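Local coordinates for arginyl-tRNA synthetase, putative (Plasmodium falciparum, PDB 5JLD), which probably catalyses the ATP-dependent attachment of L-arginine to tRNA(Arg), releasing AMP and diphosphate, at residues E441-S446 / Y478-Y483; L61-A66 / S70-S75; A234-L237 / D243-F246; N171-N176 / T337-N342. All coordinates share one frame; numbering follows the deposited sequence.

Contact 1. Residues E441-S446 / Y478-Y483; sequences ESLCVS and YIIYGY
Leu443 and Ile480 face one another from two helical segments, 441-446 and 478-483, and their CA atoms, 8.1 Å apart, mark the closest backbone approach, so the helices touch through side chains alone. Ile480 does most of the work. It points at the other helix, and its two branches divide the surface they meet: CG2 lies 4.0 Å from Leu443 CD2, while CD1 reaches further along and closes to 3.6 Å on Ser446 CB. CD1 also packs against Leu443 CD2, so this one methyl of the leucine rests against both arms of the isoleucine. Leu443 leaves its helix to one side; with CG anti to its carbonyl carbon (chi1 -65°) and CD2 pointing across, only the end of the side chain makes the touch, and the two aliphatic chains run at a slant to each other. Ser446 meets the isoleucine chiefly through CB, with OG a little farther away. The OG is used elsewhere, in a hydrogen bond with the backbone N of Lys588, and so this buried polar atom is satisfied although its neighbour here is purely hydrocarbon. What results is a small, fully buried apolar joint with no hydrogen bond across it. Around it, Ile480 also leans on Met582 of helix 564-584, and Cys444 turns away to pack on helix 401-420. Helix 436-453 and helix 476-492 thus meet beside the C-terminal loop, whose residues Met587 and Leu593 pack on Ser446 and Ile480.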
loop_
_atom_site.group_PDB
_atom_site.type_symbol
_atom_site.label_atom_id
_atom_site.label_comp_id
_atom_site.label_asym_id
_atom_site.label_seq_id
_atom_site.Cartn_x
_atom_site.Cartn_y
_atom_site.Cartn_z
ATOM N N GLU A 441 10.449 16.902 -12.766
ATOM C CA GLU A 441 10.587 16.306 -11.443
ATOM C C GLU A 441 9.349 15.478 -11.100
ATOM O O GLU A 441 9.453 14.385 -10.542
ATOM C CB GLU A 441 10.807 17.382 -10.385
ATOM C CG GLU A 441 10.975 16.847 -8.970
ATOM C CD GLU A 441 11.527 17.906 -8.023
ATOM O OE1 GLU A 441 10.762 18.808 -7.611
ATOM O OE2 GLU A 441 12.741 17.851 -7.722
ATOM N N SER A 442 8.178 16.003 -11.449
ATOM C CA SER A 442 6.927 15.291 -11.213
ATOM C C SER A 442 6.934 13.960 -11.967
ATOM O O SER A 442 6.643 12.905 -11.393
ATOM C CB SER A 442 5.737 16.151 -11.634
ATOM O OG SER A 442 4.556 15.734 -10.977
ATOM N N LEU A 443 7.299 14.016 -13.247
ATOM C CA LEU A 443 7.389 12.820 -14.088
ATOM C C LEU A 443 8.335 11.770 -13.498
ATOM O O LEU A 443 7.976 10.597 -13.388
ATOM C CB LEU A 443 7.844 13.196 -15.503
ATOM C CG LEU A 443 6.885 14.072 -16.314
ATOM C CD1 LEU A 443 7.438 14.372 -17.708
ATOM C CD2 LEU A 443 5.493 13.435 -16.399
ATOM N N CYS A 444 9.537 12.204 -13.127
ATOM C CA CYS A 444 10.529 11.339 -12.496
ATOM C C CYS A 444 10.032 10.671 -11.221
ATOM O O CYS A 444 10.127 9.454 -11.058
ATOM C CB CYS A 444 11.790 12.138 -12.157
ATOM S SG CYS A 444 12.931 11.191 -11.120
ATOM N N VAL A 445 9.524 11.487 -10.307
ATOM C CA VAL A 445 9.028 10.995 -9.023
ATOM C C VAL A 445 7.920 9.964 -9.223
ATOM O O VAL A 445 7.948 8.861 -8.646
ATOM C CB VAL A 445 8.532 12.168 -8.158
ATOM C CG1 VAL A 445 7.778 11.665 -6.940
ATOM C CG2 VAL A 445 9.721 13.046 -7.751
ATOM N N SER A 446 6.963 10.320 -10.074
ATOM C CA SER A 446 5.868 9.413 -10.430
ATOM C C SER A 446 6.384 8.095 -11.010
ATOM O O SER A 446 5.889 7.012 -10.659
ATOM C CB SER A 446 4.926 10.088 -11.425
ATOM O OG SER A 446 4.138 11.079 -10.791
ATOM N N TYR A 478 4.311 5.996 -19.064
ATOM C CA TYR A 478 3.265 5.465 -19.924
ATOM C C TYR A 478 1.884 5.771 -19.348
ATOM O O TYR A 478 1.000 6.280 -20.048
ATOM C CB TYR A 478 3.452 3.960 -20.099
ATOM C CG TYR A 478 2.213 3.223 -20.556
ATOM C CD1 TYR A 478 1.856 3.179 -21.902
ATOM C CD2 TYR A 478 1.417 2.547 -19.643
ATOM C CE1 TYR A 478 0.722 2.493 -22.322
ATOM C CE2 TYR A 478 0.294 1.863 -20.046
ATOM C CZ TYR A 478 -0.052 1.836 -21.386
ATOM O OH TYR A 478 -1.178 1.148 -21.768
ATOM N N ILE A 479 1.711 5.470 -18.063
ATOM C CA ILE A 479 0.426 5.659 -17.404
ATOM C C ILE A 479 0.030 7.132 -17.492
ATOM O O ILE A 479 -1.116 7.488 -17.825
ATOM C CB ILE A 479 0.478 5.227 -15.935
ATOM C CG1 ILE A 479 0.970 3.780 -15.807
ATOM C CG2 ILE A 479 -0.898 5.414 -15.273
ATOM C CD1 ILE A 479 -0.051 2.725 -16.185
ATOM N N ILE A 480 1.016 7.981 -17.233
ATOM C CA ILE A 480 0.799 9.416 -17.235
ATOM C C ILE A 480 0.357 9.895 -18.612
ATOM O O ILE A 480 -0.612 10.663 -18.733
ATOM C CB ILE A 480 2.068 10.144 -16.762
ATOM C CG1 ILE A 480 2.268 9.875 -15.265
ATOM C CG2 ILE A 480 1.976 11.645 -17.001
ATOM C CD1 ILE A 480 3.590 10.339 -14.744
ATOM N N TYR A 481 1.024 9.416 -19.658
ATOM C CA TYR A 481 0.653 9.864 -20.994
ATOM C C TYR A 481 -0.712 9.328 -21.405
ATOM O O TYR A 481 -1.450 10.003 -22.127
ATOM C CB TYR A 481 1.730 9.484 -22.013
ATOM C CG TYR A 481 2.766 10.573 -22.099
ATOM C CD1 TYR A 481 3.795 10.641 -21.174
ATOM C CD2 TYR A 481 2.680 11.571 -23.064
ATOM C CE1 TYR A 481 4.734 11.654 -21.221
ATOM C CE2 TYR A 481 3.620 12.587 -23.129
ATOM C CZ TYR A 481 4.648 12.622 -22.200
ATOM O OH TYR A 481 5.593 13.623 -22.234
ATOM N N GLY A 482 -1.063 8.144 -20.913
ATOM C CA GLY A 482 -2.401 7.618 -21.128
ATOM C C GLY A 482 -3.429 8.571 -20.553
ATOM O O GLY A 482 -4.428 8.944 -21.209
ATOM N N TYR A 483 -3.158 8.999 -19.323
ATOM C CA TYR A 483 -4.049 9.928 -18.643
ATOM C C TYR A 483 -4.214 11.251 -19.409
ATOM O O TYR A 483 -5.350 11.747 -19.608
ATOM C CB TYR A 483 -3.550 10.213 -17.229
ATOM C CG TYR A 483 -4.474 11.141 -16.494
ATOM C CD1 TYR A 483 -5.687 10.682 -15.981
ATOM C CD2 TYR A 483 -4.158 12.484 -16.342
ATOM C CE1 TYR A 483 -6.542 11.533 -15.308
ATOM C CE2 TYR A 483 -5.010 13.343 -15.677
ATOM C CZ TYR A 483 -6.198 12.866 -15.160
ATOM O OH TYR A 483 -7.040 13.732 -14.499
#

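Contact 2. Residues L61-A66 / S70-S75; sequences LNYENA and SEFIIS
Ala66 and Ser70 are joined by the backbone hydrogen bond across this contact, from Ser70 N to Ala66 O at 3.0 Å, with an N-H...O angle of 158°. It spans four residues and belongs to the first turn of helix 66-75. Asn65, the N-cap residue, supports the same turn: its OD1 takes the backbone N of Lys68. The side chain of Ser70 adds no hydrogen bond across the contact; its OG bonds to the carbonyl oxygen of Gln67.

The other touch is van der Waals. Tyr63 reaches back from the preceding loop and sets its OH against the ring of Phe72, 3.5 Å from CD2, meeting that ring obliquely while the two side chains cross at about a right angle. Phe72 has CG anti to its backbone N (chi1 -170°), which swings its ring to the tyrosine. Nearby, Ser75 OG donates to Phe72 O at 2.6 Å, in the carbonyl plane and on a lone pair, a bond within the last turn of the helix.

Tyr63 also packs on Phe26, and Phe72 on Cys25. The chemistry is thus split: a backbone hydrogen bond and the Asn65 cap hold the first turn, while the Tyr63 hydroxyl, resting on the Phe72 ring, brings the lead-in loop against the helix's side.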
loop_
_atom_site.group_PDB
_atom_site.type_symbol
_atom_site.label_atom_id
_atom_site.label_comp_id
_atom_site.label_asym_id
_atom_site.label_seq_id
_atom_site.Cartn_x
_atom_site.Cartn_y
_atom_site.Cartn_z
ATOM N N LEU A 61 -22.289 -39.408 -2.221
ATOM C CA LEU A 61 -23.562 -38.918 -2.734
ATOM C C LEU A 61 -23.867 -39.410 -4.150
ATOM O O LEU A 61 -24.704 -38.836 -4.849
ATOM C CB LEU A 61 -23.575 -37.389 -2.694
ATOM C CG LEU A 61 -23.055 -36.770 -1.392
ATOM C CD1 LEU A 61 -23.004 -35.244 -1.487
ATOM C CD2 LEU A 61 -23.874 -37.217 -0.182
ATOM N N ASN A 62 -23.171 -40.465 -4.567
ATOM C CA ASN A 62 -23.457 -41.158 -5.821
ATOM C C ASN A 62 -23.462 -40.272 -7.074
ATOM O O ASN A 62 -24.208 -40.541 -8.020
ATOM C CB ASN A 62 -24.802 -41.881 -5.704
ATOM N N TYR A 63 -22.638 -39.224 -7.081
ATOM C CA TYR A 63 -22.452 -38.385 -8.268
ATOM C C TYR A 63 -21.414 -39.007 -9.197
ATOM O O TYR A 63 -20.394 -39.517 -8.738
ATOM C CB TYR A 63 -22.029 -36.966 -7.871
ATOM C CG TYR A 63 -23.177 -36.099 -7.401
ATOM C CD1 TYR A 63 -24.153 -35.669 -8.287
ATOM C CD2 TYR A 63 -23.291 -35.724 -6.071
ATOM C CE1 TYR A 63 -25.212 -34.885 -7.865
ATOM C CE2 TYR A 63 -24.345 -34.934 -5.634
ATOM C CZ TYR A 63 -25.308 -34.521 -6.539
ATOM O OH TYR A 63 -26.366 -33.743 -6.126
ATOM N N GLU A 64 -21.674 -38.972 -10.502
ATOM C CA GLU A 64 -20.785 -39.608 -11.480
ATOM C C GLU A 64 -19.489 -38.824 -11.713
ATOM O O GLU A 64 -18.465 -39.398 -12.098
ATOM C CB GLU A 64 -21.509 -39.799 -12.816
ATOM C CG GLU A 64 -22.585 -40.866 -12.819
ATOM C CD GLU A 64 -23.333 -40.908 -14.142
ATOM O OE1 GLU A 64 -23.992 -41.929 -14.433
ATOM O OE2 GLU A 64 -23.263 -39.910 -14.891
ATOM N N ASN A 65 -19.549 -37.514 -11.482
ATOM C CA ASN A 65 -18.432 -36.614 -11.756
ATOM C C ASN A 65 -18.663 -35.243 -11.118
ATOM O O ASN A 65 -19.744 -34.972 -10.589
ATOM C CB ASN A 65 -18.235 -36.461 -13.260
ATOM C CG ASN A 65 -19.488 -35.984 -13.961
ATOM O OD1 ASN A 65 -19.855 -34.809 -13.857
ATOM N ND2 ASN A 65 -20.156 -36.886 -14.669
ATOM N N ALA A 66 -17.657 -34.376 -11.172
ATOM C CA ALA A 66 -17.759 -33.059 -10.556
ATOM C C ALA A 66 -18.759 -32.148 -11.303
ATOM O O ALA A 66 -19.458 -31.320 -10.686
ATOM C CB ALA A 66 -16.361 -32.399 -10.475
ATOM N N SER A 70 -21.609 -29.375 -10.101
ATOM C CA SER A 70 -21.645 -27.965 -10.476
ATOM C C SER A 70 -22.997 -27.611 -11.100
ATOM O O SER A 70 -23.502 -26.511 -10.899
ATOM C CB SER A 70 -20.497 -27.616 -11.422
ATOM O OG SER A 70 -20.735 -28.073 -12.721
ATOM N N GLU A 71 -23.594 -28.562 -11.816
ATOM C CA GLU A 71 -24.910 -28.360 -12.418
ATOM C C GLU A 71 -26.025 -28.245 -11.362
ATOM O O GLU A 71 -26.946 -27.442 -11.495
ATOM C CB GLU A 71 -25.213 -29.505 -13.392
ATOM C CG GLU A 71 -25.722 -29.033 -14.722
ATOM C CD GLU A 71 -24.693 -28.237 -15.495
ATOM O OE1 GLU A 71 -23.604 -28.778 -15.752
ATOM O OE2 GLU A 71 -24.983 -27.082 -15.871
ATOM N N PHE A 72 -25.949 -29.057 -10.315
ATOM C CA PHE A 72 -26.870 -28.898 -9.187
ATOM C C PHE A 72 -26.733 -27.473 -8.566
ATOM O O PHE A 72 -27.739 -26.730 -8.389
ATOM C CB PHE A 72 -26.598 -30.009 -8.163
ATOM C CG PHE A 72 -27.625 -30.119 -7.074
ATOM C CD1 PHE A 72 -28.976 -29.975 -7.348
ATOM C CD2 PHE A 72 -27.231 -30.404 -5.770
ATOM C CE1 PHE A 72 -29.918 -30.095 -6.335
ATOM C CE2 PHE A 72 -28.162 -30.520 -4.755
ATOM C CZ PHE A 72 -29.508 -30.363 -5.033
ATOM N N ILE A 73 -25.488 -27.074 -8.304
ATOM C CA ILE A 73 -25.232 -25.723 -7.780
ATOM C C ILE A 73 -25.831 -24.624 -8.683
ATOM O O ILE A 73 -26.494 -23.709 -8.215
ATOM C CB ILE A 73 -23.726 -25.460 -7.616
ATOM C CG1 ILE A 73 -23.148 -26.358 -6.512
ATOM C CG2 ILE A 73 -23.472 -23.970 -7.333
ATOM C CD1 ILE A 73 -21.672 -26.180 -6.294
ATOM N N ILE A 74 -25.585 -24.729 -9.980
ATOM C CA ILE A 74 -26.141 -23.795 -10.952
ATOM C C ILE A 74 -27.678 -23.784 -10.914
ATOM O O ILE A 74 -28.294 -22.713 -10.927
ATOM C CB ILE A 74 -25.646 -24.141 -12.376
ATOM C CG1 ILE A 74 -24.151 -23.792 -12.501
ATOM C CG2 ILE A 74 -26.492 -23.436 -13.450
ATOM C CD1 ILE A 74 -23.558 -24.037 -13.875
ATOM N N SER A 75 -28.283 -24.971 -10.844
ATOM C CA SER A 75 -29.738 -25.097 -10.793
ATOM C C SER A 75 -30.290 -24.404 -9.549
ATOM O O SER A 75 -31.450 -23.981 -9.538
ATOM C CB SER A 75 -30.179 -26.565 -10.797
ATOM O OG SER A 75 -30.040 -27.141 -9.498
#

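Contact 3. Residues A234-L237 / D243-F246; sequences AIKL and DCKF
Lys245 lays its hydrocarbon chain across Leu237, and the two side chains meet at about a right angle. From CB the lysine takes its first step with CG anti to the carbonyl carbon (chi1 -84°), and CG already stands 4.0 Å from Leu237 CD1. A bend at chi2 then brings CD to the tightest point of the pair, 3.7 Å from that same methyl. CE still lies near CD1 and comes to 4.0 Å from the backbone O of Leu237. A second bend, at chi4, turns the tip NZ to OD1 of Asn240, in the short connection between the two helices, where it is hydrogen-bonded. The lysine therefore uses its methylenes as a lid on the leucine and delivers its charged end to a polar loop residue.

Leu237 CD1 serves a second neighbour too, touching the carbonyl O of Cys244 and approaching Cys244 CB at 4.2 Å. Cys244 itself points to the other helix, and its SG meets Lys236 CG at 3.8 Å. Here again it is a lysine's aliphatic root that does the packing. Leu237 goes on to Trp181 and to Phe185 of helix 185-194, while Cys244 touches Lys193 of that helix, so helix 185-194 packs on both buried residues.

Helices 232-238 and 242-265 are thus two consecutive helices joined by a short turn and packed closely where the second begins. No hydrogen bond links the two segments directly: their contact is hydrocarbon and sulfur, while Asn240 and Asp241 of the turn take the Lys245 ammonium and the Cys244 amide.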
loop_
_atom_site.group_PDB
_atom_site.type_symbol
_atom_site.label_atom_id
_atom_site.label_comp_id
_atom_site.label_asym_id
_atom_site.label_seq_id
_atom_site.Cartn_x
_atom_site.Cartn_y
_atom_site.Cartn_z
ATOM N N ALA A 234 27.413 8.839 26.461
ATOM C CA ALA A 234 26.190 8.103 26.156
ATOM C C ALA A 234 25.369 7.852 27.422
ATOM O O ALA A 234 24.131 7.988 27.414
ATOM C CB ALA A 234 26.509 6.784 25.462
ATOM N N ILE A 235 26.046 7.491 28.512
ATOM C CA ILE A 235 25.319 7.192 29.737
ATOM C C ILE A 235 24.832 8.508 30.320
ATOM O O ILE A 235 23.803 8.567 30.992
ATOM C CB ILE A 235 26.173 6.408 30.763
ATOM C CG1 ILE A 235 27.273 7.289 31.349
ATOM C CG2 ILE A 235 26.736 5.140 30.129
ATOM C CD1 ILE A 235 28.311 6.532 32.111
ATOM N N LYS A 236 25.559 9.574 30.018
ATOM C CA LYS A 236 25.187 10.889 30.505
ATOM C C LYS A 236 24.001 11.440 29.697
ATOM O O LYS A 236 23.198 12.226 30.205
ATOM C CB LYS A 236 26.415 11.808 30.467
ATOM C CG LYS A 236 26.135 13.261 30.654
ATOM C CD LYS A 236 27.349 14.048 31.153
ATOM C CE LYS A 236 28.679 13.566 30.593
ATOM N NZ LYS A 236 29.769 14.549 30.935
ATOM N N LEU A 237 23.875 10.985 28.452
ATOM C CA LEU A 237 22.715 11.308 27.627
ATOM C C LEU A 237 21.488 10.531 28.105
ATOM O O LEU A 237 20.395 11.090 28.224
ATOM C CB LEU A 237 22.993 11.004 26.154
ATOM C CG LEU A 237 21.831 11.233 25.179
ATOM C CD1 LEU A 237 21.301 12.666 25.280
ATOM C CD2 LEU A 237 22.240 10.900 23.748
ATOM N N ASP A 243 23.638 19.516 28.580
ATOM C CA ASP A 243 24.456 19.740 27.390
ATOM C C ASP A 243 24.370 18.617 26.352
ATOM O O ASP A 243 24.225 18.881 25.153
ATOM C CB ASP A 243 25.913 19.950 27.793
ATOM C CG ASP A 243 26.121 21.231 28.592
ATOM O OD1 ASP A 243 25.165 22.027 28.717
ATOM O OD2 ASP A 243 27.245 21.439 29.095
ATOM N N CYS A 244 24.483 17.372 26.809
ATOM C CA CYS A 244 24.387 16.222 25.915
ATOM C C CYS A 244 23.036 16.213 25.211
ATOM O O CYS A 244 22.964 15.985 24.015
ATOM C CB CYS A 244 24.603 14.914 26.679
ATOM S SG CYS A 244 26.343 14.561 27.043
ATOM N N LYS A 245 21.974 16.480 25.963
ATOM C CA LYS A 245 20.641 16.588 25.394
ATOM C C LYS A 245 20.566 17.735 24.385
ATOM O O LYS A 245 19.919 17.615 23.349
ATOM C CB LYS A 245 19.607 16.786 26.497
ATOM C CG LYS A 245 19.139 15.501 27.138
ATOM C CD LYS A 245 18.338 14.663 26.159
ATOM C CE LYS A 245 17.598 13.555 26.875
ATOM N NZ LYS A 245 16.267 14.022 27.360
ATOM N N PHE A 246 21.233 18.844 24.696
ATOM C CA PHE A 246 21.325 19.977 23.777
ATOM C C PHE A 246 21.893 19.534 22.421
ATOM O O PHE A 246 21.293 19.773 21.350
ATOM C CB PHE A 246 22.198 21.082 24.399
ATOM C CG PHE A 246 22.301 22.326 23.566
ATOM C CD1 PHE A 246 21.287 23.272 23.581
ATOM C CD2 PHE A 246 23.414 22.553 22.774
ATOM C CE1 PHE A 246 21.377 24.420 22.817
ATOM C CE2 PHE A 246 23.513 23.702 22.001
ATOM C CZ PHE A 246 22.493 24.638 22.024
#

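Contact 4. Residues N171-N176 / T337-N342; sequences NTHRVN and TQLNCN
His173 receives Leu339 CD1 over one face of its imidazole, the methyl lying 4.4 Å from ND1. Cys341 contributes a looser sulfur-aromatic approach: its SG is 5.2 Å from the ring centroid and 47° off the ring normal, so it addresses the ring obliquely. The polar link is indirect. One water sits in the plane of the imidazole at its edge, 2.8 Å from NE2, and donates to Leu339 O at 2.7 Å, bridging the strand's side chain to the loop backbone. Leu339 thus meets the histidine in two ways, a loose methyl contact over the ring face and a water bridge from its carbonyl.

One shell out, the backbone of His173 is hydrogen-bonded to Val134 and Val136 of strand 133-137, and Leu135 of that strand touches His173, Leu339 and Cys341 alike. Asn133 tethers both sides: its OD1 accepts from Asn171 ND2, its ND2 donates to Asn340 O, and its N donates to Asn342 OD1. The loop turns at Asn340, whose positive phi of 55° breaks the helical run from helix 326-337 and lets Cys341 reach the same ring alongside Leu339. Leu339 and Cys341 also lean back on Tyr334 and Arg335 of that helix.

This is the parallel sheet of the Rossmann-type catalytic core of class I aminoacyl-tRNA synthetases: a helix-to-strand connection, leading into strand 343-349, packs beside strand 171-176 across the strand between them.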
loop_
_atom_site.group_PDB
_atom_site.type_symbol
_atom_site.label_atom_id
_atom_site.label_comp_id
_atom_site.label_asym_id
_atom_site.label_seq_id
_atom_site.Cartn_x
_atom_site.Cartn_y
_atom_site.Cartn_z
ATOM N N ASN A 171 -9.273 6.510 9.962
ATOM C CA ASN A 171 -8.357 7.271 10.811
ATOM C C ASN A 171 -6.967 6.621 10.754
ATOM O O ASN A 171 -6.736 5.534 11.295
ATOM C CB ASN A 171 -8.880 7.344 12.257
ATOM C CG ASN A 171 -7.995 8.213 13.162
ATOM O OD1 ASN A 171 -7.524 9.282 12.756
ATOM N ND2 ASN A 171 -7.764 7.747 14.393
ATOM N N THR A 172 -6.039 7.278 10.082
ATOM C CA THR A 172 -4.779 6.612 9.743
ATOM C C THR A 172 -3.576 7.335 10.331
ATOM O O THR A 172 -3.402 8.534 10.084
ATOM C CB THR A 172 -4.635 6.515 8.215
ATOM O OG1 THR A 172 -5.838 5.953 7.688
ATOM C CG2 THR A 172 -3.467 5.628 7.833
ATOM N N HIS A 173 -2.769 6.631 11.132
ATOM C CA HIS A 173 -1.584 7.250 11.741
ATOM C C HIS A 173 -0.364 6.969 10.872
ATOM O O HIS A 173 0.055 5.817 10.739
ATOM C CB HIS A 173 -1.314 6.723 13.164
ATOM C CG HIS A 173 -2.419 6.959 14.144
ATOM N ND1 HIS A 173 -2.501 8.093 14.925
ATOM C CD2 HIS A 173 -3.480 6.187 14.495
ATOM C CE1 HIS A 173 -3.569 8.020 15.700
ATOM N NE2 HIS A 173 -4.177 6.872 15.459
ATOM N N ARG A 174 0.199 8.018 10.287
ATOM C CA ARG A 174 1.452 7.926 9.543
ATOM C C ARG A 174 2.654 8.105 10.494
ATOM O O ARG A 174 2.942 9.221 10.953
ATOM C CB ARG A 174 1.483 8.980 8.445
ATOM C CG ARG A 174 0.313 8.867 7.490
ATOM C CD ARG A 174 0.134 10.155 6.717
ATOM N NE ARG A 174 -0.566 9.882 5.463
ATOM C CZ ARG A 174 0.057 9.700 4.306
ATOM N NH1 ARG A 174 1.382 9.753 4.275
ATOM N NH2 ARG A 174 -0.637 9.436 3.194
ATOM N N VAL A 175 3.364 7.014 10.771
ATOM C CA VAL A 175 4.386 7.053 11.810
ATOM C C VAL A 175 5.777 6.664 11.317
ATOM O O VAL A 175 5.995 5.598 10.772
ATOM C CB VAL A 175 4.000 6.151 12.987
ATOM C CG1 VAL A 175 5.138 6.100 14.014
ATOM C CG2 VAL A 175 2.733 6.680 13.648
ATOM N N ASN A 176 6.724 7.560 11.542
ATOM C CA ASN A 176 8.109 7.339 11.187
ATOM C C ASN A 176 8.948 7.048 12.437
ATOM O O ASN A 176 9.273 7.975 13.162
ATOM C CB ASN A 176 8.644 8.570 10.441
ATOM C CG ASN A 176 9.961 8.308 9.745
ATOM O OD1 ASN A 176 10.546 7.229 9.874
ATOM N ND2 ASN A 176 10.425 9.289 8.982
ATOM N N THR A 337 -2.482 0.403 23.542
ATOM C CA THR A 337 -3.153 0.886 24.752
ATOM C C THR A 337 -3.423 2.396 24.724
ATOM O O THR A 337 -4.417 2.855 25.277
ATOM C CB THR A 337 -2.337 0.548 26.037
ATOM O OG1 THR A 337 -1.107 1.281 26.041
ATOM C CG2 THR A 337 -2.034 -0.953 26.113
ATOM N N GLN A 338 -2.552 3.173 24.085
ATOM C CA GLN A 338 -2.693 4.628 24.150
ATOM C C GLN A 338 -3.306 5.211 22.880
ATOM O O GLN A 338 -4.029 6.200 22.948
ATOM C CB GLN A 338 -1.331 5.297 24.452
ATOM C CG GLN A 338 -0.569 4.638 25.611
ATOM C CD GLN A 338 -1.362 4.586 26.928
ATOM O OE1 GLN A 338 -1.919 5.594 27.390
ATOM N NE2 GLN A 338 -1.402 3.401 27.541
ATOM N N LEU A 339 -3.030 4.604 21.729
ATOM C CA LEU A 339 -3.626 5.060 20.474
ATOM C C LEU A 339 -4.842 4.210 20.103
ATOM O O LEU A 339 -5.546 4.521 19.150
ATOM C CB LEU A 339 -2.601 5.020 19.343
ATOM C CG LEU A 339 -1.417 5.979 19.472
ATOM C CD1 LEU A 339 -0.580 5.922 18.198
ATOM C CD2 LEU A 339 -1.902 7.413 19.754
ATOM N N ASN A 340 -5.074 3.136 20.851
ATOM C CA ASN A 340 -6.214 2.254 20.606
ATOM C C ASN A 340 -6.265 1.721 19.177
ATOM O O ASN A 340 -7.334 1.627 18.571
ATOM C CB ASN A 340 -7.523 2.978 20.966
ATOM C CG ASN A 340 -7.615 3.291 22.469
ATOM O OD1 ASN A 340 -7.772 2.379 23.276
ATOM N ND2 ASN A 340 -7.498 4.576 22.843
ATOM N N CYS A 341 -5.102 1.357 18.648
ATOM C CA CYS A 341 -5.003 0.863 17.278
ATOM C C CYS A 341 -5.733 -0.462 17.085
ATOM O O CYS A 341 -5.634 -1.377 17.908
ATOM C CB CYS A 341 -3.538 0.710 16.871
ATOM S SG CYS A 341 -2.716 2.284 16.495
ATOM N N ASN A 342 -6.465 -0.555 15.982
ATOM C CA ASN A 342 -7.156 -1.789 15.608
ATOM C C ASN A 342 -6.371 -2.549 14.548
ATOM O O ASN A 342 -6.521 -3.760 14.380
ATOM C CB ASN A 342 -8.555 -1.464 15.132
ATOM C CG ASN A 342 -9.336 -0.692 16.175
ATOM O OD1 ASN A 342 -9.644 0.489 15.994
ATOM N ND2 ASN A 342 -9.636 -1.352 17.289
HETATM O O HOH W 1 -6.075 6.558 17.527
#

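In the fold
From the N terminus, contact 2 comes first, closing a short local loop at the start of helix 66-75 within the N-terminal domain. Contact 4 opens next, on strand 171-176, and closes about 160 residues later at 337-342, tying that strand to the loop that leads into strand 343-349. Contact 3, at the short turn between helices 232-238 and 242-265, falls wholly within that span, its centre about 30 Å from that of contact 4. Contact 1 follows in series, bringing helix 436-453 of the catalytic region against helix 476-492 of the anticodon-binding region. No two contacts cross or touch; contacts 2 and 3 lie farthest apart, with centres about 75 Å from one another.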